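PDB 4P17: RabGAP/TBC protein from Chlamydomonas reinhardtii, which probably acts as a GTPase-activating protein for Rab GTPases in the flagellum, through an all-helical TBC domain. Local coordinates for residues E29-S32 / C33-A37; G257-I260 / L261-V264; L266-L269 / K270-D274; V301-A304 / T305-H309. All coordinates share one frame; numbering follows the deposited sequence.

All four interactions are local, each between neighbouring turns of a helix or at a helix end, so none closes a long loop, none nests in or crosses another, and they follow in series. Interaction 1 lies near the N terminus on helix 27-50, at the surface. Far along the chain, interaction 2 marks the first turns of helix 259-271, and interaction 3 its last turns and the step into helix 273-277. Interaction 4 ends helix 299-306, which packs against both: Ala306 and Phe307 meet interaction 2, while Leu302 and Thr305 meet interaction 3. Interaction 1 approaches interaction 4 to about 5 Å between nearest atoms without touching it.

Interaction 1 (E29-S32 / C33-A37)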
# COMPACT_ATOMS: atom_id res chain seq x y z
N GLU A 29 -17.99 -3.17 10.49
CA GLU A 29 -17.03 -3.67 9.49
C GLU A 29 -15.70 -3.90 10.19
O GLU A 29 -15.13 -5.00 10.15
CB GLU A 29 -16.87 -2.67 8.33
CG GLU A 29 -18.12 -2.59 7.45
CD GLU A 29 -18.08 -1.52 6.38
OE1 GLU A 29 -17.14 -0.69 6.34
OE2 GLU A 29 -19.02 -1.49 5.56
N ARG A 30 -15.23 -2.88 10.88
CA ARG A 30 -13.94 -2.98 11.54
C ARG A 30 -13.94 -4.04 12.66
O ARG A 30 -12.96 -4.75 12.87
CB ARG A 30 -13.54 -1.58 12.06
CG ARG A 30 -13.22 -0.58 10.96
CD ARG A 30 -12.92 0.82 11.52
NE ARG A 30 -12.07 0.76 12.70
CZ ARG A 30 -10.74 0.70 12.66
NH1 ARG A 30 -10.10 0.71 11.50
NH2 ARG A 30 -10.04 0.64 13.79
N ARG A 31 -15.05 -4.18 13.39
CA ARG A 31 -15.10 -5.19 14.45
C ARG A 31 -14.99 -6.59 13.82
O ARG A 31 -14.24 -7.43 14.29
CB ARG A 31 -16.39 -5.00 15.25
CG ARG A 31 -16.77 -6.06 16.27
CD ARG A 31 -15.61 -6.77 16.98
NE ARG A 31 -14.59 -5.89 17.55
CZ ARG A 31 -13.50 -6.32 18.19
NH1 ARG A 31 -13.27 -7.62 18.32
NH2 ARG A 31 -12.63 -5.45 18.68
N SER A 32 -15.73 -6.82 12.74
CA SER A 32 -15.66 -8.08 12.02
C SER A 32 -14.24 -8.39 11.60
O SER A 32 -13.79 -9.51 11.73
CB SER A 32 -16.57 -8.07 10.79
OG SER A 32 -16.57 -9.35 10.14
N CYS A 33 -13.52 -7.39 11.09
CA CYS A 33 -12.17 -7.66 10.60
C CYS A 33 -11.24 -7.97 11.74
O CYS A 33 -10.35 -8.84 11.60
CB CYS A 33 -11.65 -6.48 9.79
SG CYS A 33 -12.62 -6.26 8.24
N ASP A 34 -11.46 -7.31 12.88
CA ASP A 34 -10.63 -7.56 14.05
C ASP A 34 -10.90 -8.96 14.60
O ASP A 34 -9.97 -9.64 15.04
CB ASP A 34 -10.87 -6.53 15.16
CG ASP A 34 -10.30 -5.14 14.84
OD1 ASP A 34 -9.51 -5.00 13.88
OD2 ASP A 34 -10.65 -4.20 15.60
N VAL A 35 -12.17 -9.37 14.60
CA VAL A 35 -12.50 -10.70 15.13
C VAL A 35 -11.95 -11.79 14.22
O VAL A 35 -11.47 -12.81 14.69
CB VAL A 35 -14.02 -10.92 15.34
CG1 VAL A 35 -14.55 -9.99 16.36
CG2 VAL A 35 -14.77 -10.78 14.07
N ASN A 36 -12.03 -11.58 12.91
CA ASN A 36 -11.44 -12.55 12.00
C ASN A 36 -9.92 -12.61 12.15
O ASN A 36 -9.33 -13.67 12.05
CB ASN A 36 -11.81 -12.23 10.56
CG ASN A 36 -13.24 -12.60 10.24
OD1 ASN A 36 -13.85 -13.38 10.96
ND2 ASN A 36 -13.77 -12.06 9.15
N ALA A 37 -9.29 -11.47 12.39
CA ALA A 37 -7.85 -11.47 12.62
C ALA A 37 -7.50 -12.27 13.87
O ALA A 37 -6.47 -12.93 13.94
CB ALA A 37 -7.35 -10.05 12.77
O HOH W 1 -16.53 -11.67 11.49
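Arg31 bends forward over Asp34 and alongside Val35, one turn further along helix 27-50, an i to i+3 and i to i+4 pairing on the surface of this all-helical RabGAP TBC protein. The Arg31 chain leaves with CG anti to the backbone N (chi1 171°) and then bends at chi2 and chi3, which swings its guanidinium across the aspartate at about a right angle. Asp34 CB lies over the centre of one guanidinium face, 3.9 Å above the plane. The carboxylate and guanidinium planes are 82° apart. Asp34 OD2 lies well out of the guanidinium plane, so the 3.9 Å between Arg31 NH2 and Asp34 OD2 is a long salt bridge of charge alone, with no N-H aimed at the oxygen. At the guanidinium edge Val35 CG1 comes to 3.3 Å from Arg31 NH1. The other carboxylate oxygen, Asp34 OD1, has a firmer partner in Arg299, just as Arg30 pairs with Glu244; both tie this turn to later parts of the chain. An alanine in place of Asp34 would keep the CB over the arginine but would probably leave Arg299 without its carboxylate mate and Arg31 freer to swing into solvent. Beneath the side chains regular helical bonds run, such as Val35 N to Arg31 O at 2.9 Å. Cys33 is buried against Gln298 and the start of helix 299-306. On the flank Asn36 ND2 bonds to Asp300, and its other end joins Ser32 through a water, which lies 2.7 Å from Ser32 OG and donates to Asn36 OD1 at 3.2 Å.

Interaction 2 (G257-I260 / L261-V264); sequences GPKI and LFRV
Lys259 and Phe262 lie side by side and point the same way, and the lysine can be traced past the CE2-CZ rim of the ring. Lys259 CB sits 3.7 Å from Phe262 CZ. The next carbon, Lys259 CG, rests 3.6 Å from Phe262 CE2, and Lys259 CD lies 3.9 Å from Arg263 NH2, over one face of that guanidinium. At the tip, Lys259 NZ lies 4.3 Å from Arg263 NH2, two like charges that probably repel mildly at this exposed end. The ring reaches the lysine because Phe262 CG stands between its own backbone N and carbonyl carbon (chi1 63°), which turns one ring face onto Lys259 O, 3.5 Å above its centre. These are the first turns of helix 259-271 in the TBC domain. Just ahead of them Gly257, with positive phi, ends helix 243-256, where a CB would jam against the preceding carbonyl. The ring also touches Tyr233, Ala202 and Leu206; an alanine in place of Phe262 would probably open a gap toward those residues, leave Lys259 CB and CG without the ring rim they touch and uncover Lys259 O. Arg263 N bonds to the same Lys259 O at 3.0 Å. Of the buried residues, Leu261 packs on Tyr233 and Leu236, while on another face Ile260 CG2 meets Val264 CG2 at 3.9 Å.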
# COMPACT_ATOMS: atom_id res chain seq x y z
N GLY A 257 3.36 -9.96 -5.44
CA GLY A 257 3.82 -9.04 -6.48
C GLY A 257 2.76 -8.10 -7.03
O GLY A 257 1.64 -8.06 -6.55
N PRO A 258 3.09 -7.35 -8.09
CA PRO A 258 2.27 -6.20 -8.46
C PRO A 258 0.92 -6.51 -9.12
O PRO A 258 0.15 -5.58 -9.30
CB PRO A 258 3.16 -5.43 -9.45
CG PRO A 258 4.13 -6.44 -9.97
CD PRO A 258 4.28 -7.51 -8.95
N LYS A 259 0.64 -7.76 -9.49
CA LYS A 259 -0.71 -8.02 -9.96
C LYS A 259 -1.76 -7.70 -8.89
O LYS A 259 -2.91 -7.41 -9.21
CB LYS A 259 -0.86 -9.47 -10.41
CG LYS A 259 -0.09 -9.76 -11.67
CD LYS A 259 -0.42 -11.13 -12.14
CE LYS A 259 0.39 -11.55 -13.32
NZ LYS A 259 -0.09 -12.92 -13.72
N ILE A 260 -1.37 -7.74 -7.63
CA ILE A 260 -2.25 -7.32 -6.54
C ILE A 260 -2.85 -5.92 -6.80
O ILE A 260 -3.98 -5.61 -6.41
CB ILE A 260 -1.45 -7.32 -5.19
CG1 ILE A 260 -1.01 -8.74 -4.83
CG2 ILE A 260 -2.26 -6.71 -4.02
CD1 ILE A 260 -2.18 -9.71 -4.58
N LEU A 261 -2.09 -5.05 -7.47
CA LEU A 261 -2.61 -3.69 -7.64
C LEU A 261 -3.87 -3.72 -8.49
O LEU A 261 -4.89 -3.16 -8.08
CB LEU A 261 -1.54 -2.81 -8.25
CG LEU A 261 -0.32 -2.63 -7.34
CD1 LEU A 261 0.67 -1.74 -8.05
CD2 LEU A 261 -0.69 -2.09 -5.93
N PHE A 262 -3.86 -4.41 -9.63
CA PHE A 262 -5.06 -4.35 -10.46
C PHE A 262 -6.13 -5.28 -9.87
O PHE A 262 -7.31 -5.03 -10.06
CB PHE A 262 -4.77 -4.63 -11.95
CG PHE A 262 -4.25 -6.03 -12.27
CD1 PHE A 262 -5.09 -7.14 -12.21
CD2 PHE A 262 -2.94 -6.21 -12.73
CE1 PHE A 262 -4.62 -8.40 -12.55
CE2 PHE A 262 -2.47 -7.47 -13.07
CZ PHE A 262 -3.30 -8.56 -13.01
N ARG A 263 -5.74 -6.31 -9.13
CA ARG A 263 -6.78 -7.19 -8.57
C ARG A 263 -7.57 -6.46 -7.51
O ARG A 263 -8.79 -6.61 -7.40
CB ARG A 263 -6.18 -8.49 -8.04
CG ARG A 263 -5.77 -9.36 -9.19
CD ARG A 263 -4.92 -10.58 -8.90
NE ARG A 263 -4.75 -11.33 -10.15
CZ ARG A 263 -3.86 -12.29 -10.38
NH1 ARG A 263 -3.00 -12.67 -9.45
NH2 ARG A 263 -3.82 -12.87 -11.56
N VAL A 264 -6.88 -5.65 -6.72
CA VAL A 264 -7.56 -4.90 -5.67
C VAL A 264 -8.36 -3.73 -6.32
O VAL A 264 -9.46 -3.38 -5.90
CB VAL A 264 -6.57 -4.40 -4.61
CG1 VAL A 264 -7.25 -3.45 -3.62
CG2 VAL A 264 -6.03 -5.59 -3.86

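Interaction 3 (L266-L269 / K270-D274); sequences LAML and KIYED
Met268 and Tyr272 lie side by side on the packed flank of the last turn of helix 259-271, pointing the same way. Bends at chi2 (-73°) and chi3 (-57°) carry the Met268 methyl to the ring, with Met268 CE 3.9 Å from Tyr272 CE2. The same ring presents its edge to the backbone, Tyr272 CD2 lying 3.3 Å from Met268 O near the ring plane, while Ile271 CG2 covers part of one face. Leu266 and Leu269 fill the buried side: Leu266 packs on helix 201-210, and Leu269 on both that helix and Met289 of helix 282-294, where Tyr272 also lands. Ala267, small enough for a close approach, faces helix 299-306 through Leu302 and Thr305. The other flank is looser. Lys270 touches Ala267 O and Leu266 O with CB alone, after which its chain leads away toward Thr305 and Asp308. Glu273 likewise meets the preceding turn only through CB, 3.3 Å from Leu269 O, and its extended chain then departs. The backbone bonding changes along the way: Lys270 N to Leu266 O measures 2.8 Å, Tyr272 N to Met268 O 3.2 Å, and Glu273 N closes only a weak bond to Lys270 O. Tyr272 leaves helical angles and sits at the N-cap position of helix 273-277, a break between two helices of the TBC domain. Between the turns the side chains meet through carbon, without a salt bridge or a side-chain hydrogen bond, so this end of the helix probably owes its stability to apolar burial and main-chain bonds.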
# COMPACT_ATOMS: atom_id res chain seq x y z
N LEU A 266 -9.76 -3.69 -9.25
CA LEU A 266 -10.98 -4.25 -9.84
C LEU A 266 -11.99 -4.54 -8.73
O LEU A 266 -13.18 -4.27 -8.89
CB LEU A 266 -10.71 -5.55 -10.62
CG LEU A 266 -12.01 -6.09 -11.22
CD1 LEU A 266 -12.45 -5.18 -12.38
CD2 LEU A 266 -11.87 -7.50 -11.64
N ALA A 267 -11.50 -5.07 -7.61
CA ALA A 267 -12.39 -5.40 -6.49
C ALA A 267 -13.09 -4.15 -5.99
O ALA A 267 -14.27 -4.18 -5.67
CB ALA A 267 -11.62 -6.09 -5.37
N MET A 268 -12.38 -3.03 -5.91
CA MET A 268 -13.00 -1.77 -5.52
C MET A 268 -14.11 -1.37 -6.45
O MET A 268 -15.15 -0.89 -6.00
CB MET A 268 -11.97 -0.66 -5.49
CG MET A 268 -10.99 -0.78 -4.39
SD MET A 268 -11.68 -0.41 -2.78
CE MET A 268 -12.31 1.25 -2.98
N LEU A 269 -13.89 -1.56 -7.74
CA LEU A 269 -14.90 -1.20 -8.72
C LEU A 269 -16.09 -2.15 -8.66
O LEU A 269 -17.23 -1.73 -8.87
CB LEU A 269 -14.29 -1.18 -10.11
CG LEU A 269 -13.15 -0.16 -10.29
CD1 LEU A 269 -12.54 -0.18 -11.69
CD2 LEU A 269 -13.62 1.25 -9.94
N LYS A 270 -15.84 -3.43 -8.39
CA LYS A 270 -16.92 -4.40 -8.25
C LYS A 270 -17.80 -4.05 -7.06
O LYS A 270 -19.04 -4.06 -7.14
CB LYS A 270 -16.34 -5.80 -8.08
CG LYS A 270 -17.34 -6.92 -8.07
CD LYS A 270 -16.64 -8.23 -8.38
CE LYS A 270 -17.09 -9.35 -7.46
NZ LYS A 270 -18.56 -9.47 -7.33
N ILE A 271 -17.15 -3.73 -5.96
CA ILE A 271 -17.84 -3.51 -4.69
C ILE A 271 -18.73 -2.26 -4.77
O ILE A 271 -19.84 -2.22 -4.23
CB ILE A 271 -16.77 -3.42 -3.56
CG1 ILE A 271 -16.22 -4.81 -3.26
CG2 ILE A 271 -17.33 -2.81 -2.30
CD1 ILE A 271 -15.00 -4.85 -2.31
N TYR A 272 -18.25 -1.22 -5.45
CA TYR A 272 -18.97 0.05 -5.51
C TYR A 272 -19.62 0.25 -6.88
O TYR A 272 -20.00 1.35 -7.22
CB TYR A 272 -18.03 1.20 -5.20
CG TYR A 272 -17.62 1.16 -3.78
CD1 TYR A 272 -18.51 1.53 -2.78
CD2 TYR A 272 -16.39 0.65 -3.42
CE1 TYR A 272 -18.15 1.45 -1.44
CE2 TYR A 272 -16.03 0.56 -2.08
CZ TYR A 272 -16.91 0.96 -1.11
OH TYR A 272 -16.56 0.87 0.21
N GLU A 273 -19.76 -0.83 -7.64
CA GLU A 273 -20.34 -0.74 -8.98
C GLU A 273 -21.76 -0.16 -8.96
O GLU A 273 -22.07 0.76 -9.72
CB GLU A 273 -20.39 -2.10 -9.66
CG GLU A 273 -20.87 -1.98 -11.10
CD GLU A 273 -21.08 -3.31 -11.80
OE1 GLU A 273 -21.28 -4.35 -11.11
OE2 GLU A 273 -21.04 -3.31 -13.05
N ASP A 274 -22.62 -0.72 -8.11
CA ASP A 274 -24.00 -0.27 -7.99
C ASP A 274 -24.02 1.25 -7.78
O ASP A 274 -24.79 1.98 -8.42
CB ASP A 274 -24.69 -1.01 -6.84
CG ASP A 274 -26.04 -0.42 -6.48
OD1 ASP A 274 -26.09 0.68 -5.88
OD2 ASP A 274 -27.07 -1.08 -6.77

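Interaction 4 (V301-A304 / T305-H309)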
# COMPACT_ATOMS: atom_id res chain seq x y z
N VAL A 301 -13.48 -8.12 3.18
CA VAL A 301 -14.26 -8.24 1.96
C VAL A 301 -13.47 -7.71 0.76
O VAL A 301 -13.57 -8.26 -0.35
CB VAL A 301 -15.58 -7.51 2.10
CG1 VAL A 301 -16.33 -7.45 0.76
CG2 VAL A 301 -16.40 -8.20 3.18
N LEU A 302 -12.69 -6.65 0.96
CA LEU A 302 -11.88 -6.16 -0.15
C LEU A 302 -10.95 -7.26 -0.66
O LEU A 302 -10.83 -7.47 -1.88
CB LEU A 302 -11.04 -4.93 0.23
CG LEU A 302 -10.22 -4.38 -0.96
CD1 LEU A 302 -11.11 -3.93 -2.13
CD2 LEU A 302 -9.35 -3.21 -0.48
N MET A 303 -10.22 -7.91 0.23
CA MET A 303 -9.22 -8.86 -0.27
C MET A 303 -9.91 -10.13 -0.79
O MET A 303 -9.51 -10.72 -1.80
CB MET A 303 -8.22 -9.21 0.81
CG MET A 303 -7.43 -8.02 1.31
SD MET A 303 -6.75 -7.01 -0.02
CE MET A 303 -5.48 -8.04 -0.78
N ALA A 304 -10.93 -10.59 -0.08
CA ALA A 304 -11.64 -11.76 -0.54
C ALA A 304 -12.24 -11.50 -1.93
O ALA A 304 -12.26 -12.37 -2.83
CB ALA A 304 -12.70 -12.14 0.45
N THR A 305 -12.72 -10.27 -2.14
CA THR A 305 -13.28 -9.95 -3.45
C THR A 305 -12.16 -9.91 -4.50
O THR A 305 -12.32 -10.43 -5.59
CB THR A 305 -14.07 -8.63 -3.43
OG1 THR A 305 -15.14 -8.74 -2.47
CG2 THR A 305 -14.66 -8.33 -4.80
N ALA A 306 -11.01 -9.35 -4.15
CA ALA A 306 -9.88 -9.30 -5.08
C ALA A 306 -9.45 -10.66 -5.58
O ALA A 306 -8.97 -10.80 -6.73
CB ALA A 306 -8.69 -8.60 -4.42
N PHE A 307 -9.63 -11.69 -4.75
CA PHE A 307 -9.16 -13.03 -5.13
C PHE A 307 -10.28 -13.98 -5.53
O PHE A 307 -9.99 -15.18 -5.71
CB PHE A 307 -8.38 -13.69 -4.00
CG PHE A 307 -7.22 -12.87 -3.49
CD1 PHE A 307 -6.11 -12.64 -4.31
CD2 PHE A 307 -7.23 -12.37 -2.20
CE1 PHE A 307 -5.05 -11.89 -3.86
CE2 PHE A 307 -6.17 -11.63 -1.73
CZ PHE A 307 -5.08 -11.37 -2.57
N ASP A 308 -11.52 -13.49 -5.72
CA ASP A 308 -12.66 -14.41 -5.84
C ASP A 308 -12.76 -15.20 -7.13
O ASP A 308 -13.51 -16.17 -7.19
CB ASP A 308 -14.01 -13.67 -5.61
CG ASP A 308 -14.43 -12.71 -6.74
OD1 ASP A 308 -14.02 -12.82 -7.92
OD2 ASP A 308 -15.25 -11.81 -6.42
N HIS A 309 -12.03 -14.82 -8.17
CA HIS A 309 -12.09 -15.63 -9.41
C HIS A 309 -13.50 -15.73 -10.03
O HIS A 309 -13.78 -16.62 -10.84
CB HIS A 309 -11.62 -17.08 -9.17
CG HIS A 309 -10.23 -17.21 -8.63
ND1 HIS A 309 -9.86 -18.23 -7.79
CD2 HIS A 309 -9.12 -16.46 -8.83
CE1 HIS A 309 -8.58 -18.11 -7.48
NE2 HIS A 309 -8.11 -17.04 -8.10
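Thr305 holds OG1 beside its own backbone N (chi1 -59°), which aims the hydroxyl back at the carbonyl of Val301 one turn earlier. Val301 O is gripped twice: by Thr305 OG1 at 2.7 Å and by Thr305 N at 2.8 Å. The two donors come from opposite faces of the carbonyl plane, each tilted 31° from it. This i to i+4 return of a threonine hydroxyl to the main chain satisfies its hydrogen within the helix. Two residues before the threonine Met303, its chain bent at chi2 and chi3, runs alongside Phe307 and sets CE 3.8 Å from Phe307 CE2. Phe307 is where the chain leaves helical angles; its N makes a weak bond to Ala304 O at 3.3 Å, and Asp308 then turns OD1 to Ile310 N just beyond the helix end. Helix 299-306 packs on two helices: Leu302, Thr305 and Phe307 meet Met268, Lys270 and Ile260 of helix 259-271, while Leu302, Met303 and Phe307 also touch helix 243-256, and the Phe307 ring forms a cation-pi contact with Arg65 at the end of helix 57-65.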